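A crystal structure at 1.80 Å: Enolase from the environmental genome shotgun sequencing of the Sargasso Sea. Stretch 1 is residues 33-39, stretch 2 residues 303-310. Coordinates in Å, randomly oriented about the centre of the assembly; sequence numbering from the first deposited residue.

Stretch 1 33-39: TKKFIII
Stretch 2, residues 303-310: CWNSMSVS

How do the two backbones lie against each other? Stretch 1 is extended throughout, with phi/psi running from -74/166 at K34 through -104/155 at F36 to -119/135 at I38, and it becomes a strand at I37. Stretch 2 is mostly loop, with N305 nearly fully extended at -153/-176, S306 at -65/159 and S308 at -103/-96, before a helix begins at V309. Both chains advance in the same sense: F36 CA lies 6.4 Å from S306 CA, and I38 CA 7.5 Å from V309 CA. K34, F36 and I38 point their CA-to-CB bonds toward stretch 2, as alternation in an extended chain allows, while K35 and I37 are out of reach.

What does the long side chain of K34 do? With rotamers p, t, m, t, it runs across one face of the W304 indole (chi1 t, chi2 39°). Its CD sits 3.5 Å from the centroid of the five-membered ring, and NZ lies 4.2 Å from that of the six-membered ring, a cation-pi contact. K34 NZ also donates to W304 O at 2.9 Å. Water 1 accepts from K34 NZ at 2.9 Å and donates to N305 OD1 at 2.7 Å, bridging the stretches. A long lysine suits this place: methylene on the ring, buried charge met by carbonyl, water and indole.

How does F36 meet the loop? S306 lies over one face of the phenyl ring (chi1 -53°, chi2 -57°), with F36 CE1 3.4 Å from S306 N. S306 CB stands 3.9 Å from the F36 ring centroid, 10° off its normal.

What closes the far end? I38 (m, t) places its CG2 4.1 Å from V309 CG2 and its CD1 3.9 Å from S308 OG. S306 OG accepts from S308 OG at 2.6 Å and from S308 N at 2.9 Å; both hydroxyls are hydrogen-bonded although buried near I38 CD1. In all, 355 Å² is buried between the stretches, both sides summed.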

# COMPACT_ATOMS: atom_id res chain seq x y z
N THR A 33 -15.05 3.89 19.03
CA THR A 33 -14.22 2.79 18.54
C THR A 33 -14.14 2.89 17.03
O THR A 33 -15.08 3.33 16.38
CB THR A 33 -14.81 1.44 18.94
OG1 THR A 33 -16.10 1.32 18.32
CG2 THR A 33 -14.93 1.38 20.46
N LYS A 34 -13.00 2.51 16.45
CA LYS A 34 -12.92 2.44 14.99
C LYS A 34 -13.72 1.22 14.56
O LYS A 34 -14.04 0.37 15.40
CB LYS A 34 -11.45 2.33 14.54
CG LYS A 34 -10.71 1.18 15.18
CD LYS A 34 -9.21 1.02 14.78
CE LYS A 34 -9.03 1.02 13.28
NZ LYS A 34 -7.74 0.41 12.83
N LYS A 35 -14.04 1.12 13.28
CA LYS A 35 -14.62 -0.11 12.73
C LYS A 35 -13.53 -1.20 12.73
O LYS A 35 -12.38 -0.95 12.30
CB LYS A 35 -15.16 0.11 11.32
CG LYS A 35 -16.17 1.24 11.21
CD LYS A 35 -16.88 1.23 9.86
CE LYS A 35 -17.95 2.33 9.74
NZ LYS A 35 -17.40 3.70 9.89
N PHE A 36 -13.85 -2.39 13.25
CA PHE A 36 -12.89 -3.51 13.23
C PHE A 36 -13.32 -4.50 12.13
O PHE A 36 -14.49 -4.56 11.79
CB PHE A 36 -12.87 -4.21 14.59
CG PHE A 36 -12.63 -3.28 15.76
CD1 PHE A 36 -11.49 -2.49 15.80
CD2 PHE A 36 -13.53 -3.21 16.82
CE1 PHE A 36 -11.23 -1.65 16.92
CE2 PHE A 36 -13.29 -2.39 17.91
CZ PHE A 36 -12.15 -1.60 17.96
N ILE A 37 -12.35 -5.26 11.61
CA ILE A 37 -12.58 -6.27 10.59
C ILE A 37 -12.08 -7.56 11.20
O ILE A 37 -10.88 -7.77 11.33
CB ILE A 37 -11.79 -5.96 9.31
CG1 ILE A 37 -12.15 -4.55 8.79
CG2 ILE A 37 -11.97 -7.10 8.27
CD1 ILE A 37 -11.23 -4.03 7.63
N ILE A 38 -13.01 -8.43 11.56
CA ILE A 38 -12.68 -9.69 12.22
C ILE A 38 -13.18 -10.81 11.32
O ILE A 38 -14.27 -10.71 10.79
CB ILE A 38 -13.34 -9.74 13.58
CG1 ILE A 38 -12.72 -8.63 14.47
CG2 ILE A 38 -13.13 -11.11 14.21
CD1 ILE A 38 -13.31 -8.50 15.83
N ILE A 39 -12.36 -11.84 11.12
CA ILE A 39 -12.76 -12.96 10.24
C ILE A 39 -12.72 -14.29 10.97
O ILE A 39 -11.99 -14.47 11.94
CB ILE A 39 -11.88 -13.02 8.95
CG1 ILE A 39 -10.53 -13.70 9.20
CG2 ILE A 39 -11.67 -11.61 8.37
CD1 ILE A 39 -9.73 -13.93 7.90
N CYS A 303 -1.08 -1.67 17.85
CA CYS A 303 -2.32 -2.45 17.93
C CYS A 303 -3.54 -1.55 18.05
O CYS A 303 -4.25 -1.55 19.07
CB CYS A 303 -2.27 -3.49 19.07
SG CYS A 303 -3.65 -4.71 18.91
N TRP A 304 -3.78 -0.74 17.03
CA TRP A 304 -5.00 0.05 17.00
C TRP A 304 -6.04 -0.81 16.28
O TRP A 304 -6.33 -0.65 15.09
CB TRP A 304 -4.78 1.43 16.37
CG TRP A 304 -5.98 2.33 16.48
CD1 TRP A 304 -6.83 2.45 17.54
CD2 TRP A 304 -6.50 3.18 15.45
NE1 TRP A 304 -7.84 3.35 17.24
CE2 TRP A 304 -7.64 3.82 15.98
CE3 TRP A 304 -6.08 3.47 14.15
CZ2 TRP A 304 -8.39 4.75 15.24
CZ3 TRP A 304 -6.83 4.40 13.40
CH2 TRP A 304 -7.97 5.01 13.95
N ASN A 305 -6.59 -1.75 17.04
CA ASN A 305 -7.44 -2.84 16.52
C ASN A 305 -8.35 -3.20 17.70
O ASN A 305 -8.29 -2.56 18.77
CB ASN A 305 -6.59 -4.08 16.22
CG ASN A 305 -5.61 -3.87 15.06
OD1 ASN A 305 -6.01 -3.58 13.93
ND2 ASN A 305 -4.35 -4.09 15.32
N SER A 306 -9.18 -4.23 17.53
CA SER A 306 -9.93 -4.71 18.72
C SER A 306 -8.98 -5.29 19.75
O SER A 306 -7.88 -5.69 19.42
CB SER A 306 -10.95 -5.76 18.35
OG SER A 306 -10.38 -7.07 18.44
N MET A 307 -9.43 -5.35 20.99
CA MET A 307 -8.62 -5.97 22.03
C MET A 307 -8.95 -7.47 22.15
O MET A 307 -8.67 -8.09 23.19
CB MET A 307 -8.73 -5.23 23.39
CG MET A 307 -8.11 -3.79 23.47
SD MET A 307 -6.31 -3.80 23.29
CE MET A 307 -6.14 -3.34 21.56
N SER A 308 -9.50 -8.04 21.07
CA SER A 308 -9.80 -9.46 21.01
C SER A 308 -8.74 -10.18 20.17
O SER A 308 -7.66 -10.49 20.68
CB SER A 308 -11.25 -9.70 20.52
OG SER A 308 -11.50 -9.28 19.17
N VAL A 309 -9.02 -10.41 18.89
CA VAL A 309 -8.17 -11.27 18.03
C VAL A 309 -6.77 -10.65 17.80
O VAL A 309 -5.74 -11.29 18.06
CB VAL A 309 -8.86 -11.60 16.66
CG1 VAL A 309 -8.00 -12.49 15.83
CG2 VAL A 309 -10.23 -12.29 16.90
N SER A 310 -6.73 -9.41 17.34
CA SER A 310 -5.44 -8.70 17.18
C SER A 310 -4.63 -8.65 18.47
O SER A 310 -3.42 -8.93 18.45
CB SER A 310 -5.67 -7.28 16.69
OG SER A 310 -6.20 -7.27 15.39
O HOH W 1 -8.27 -2.38 13.11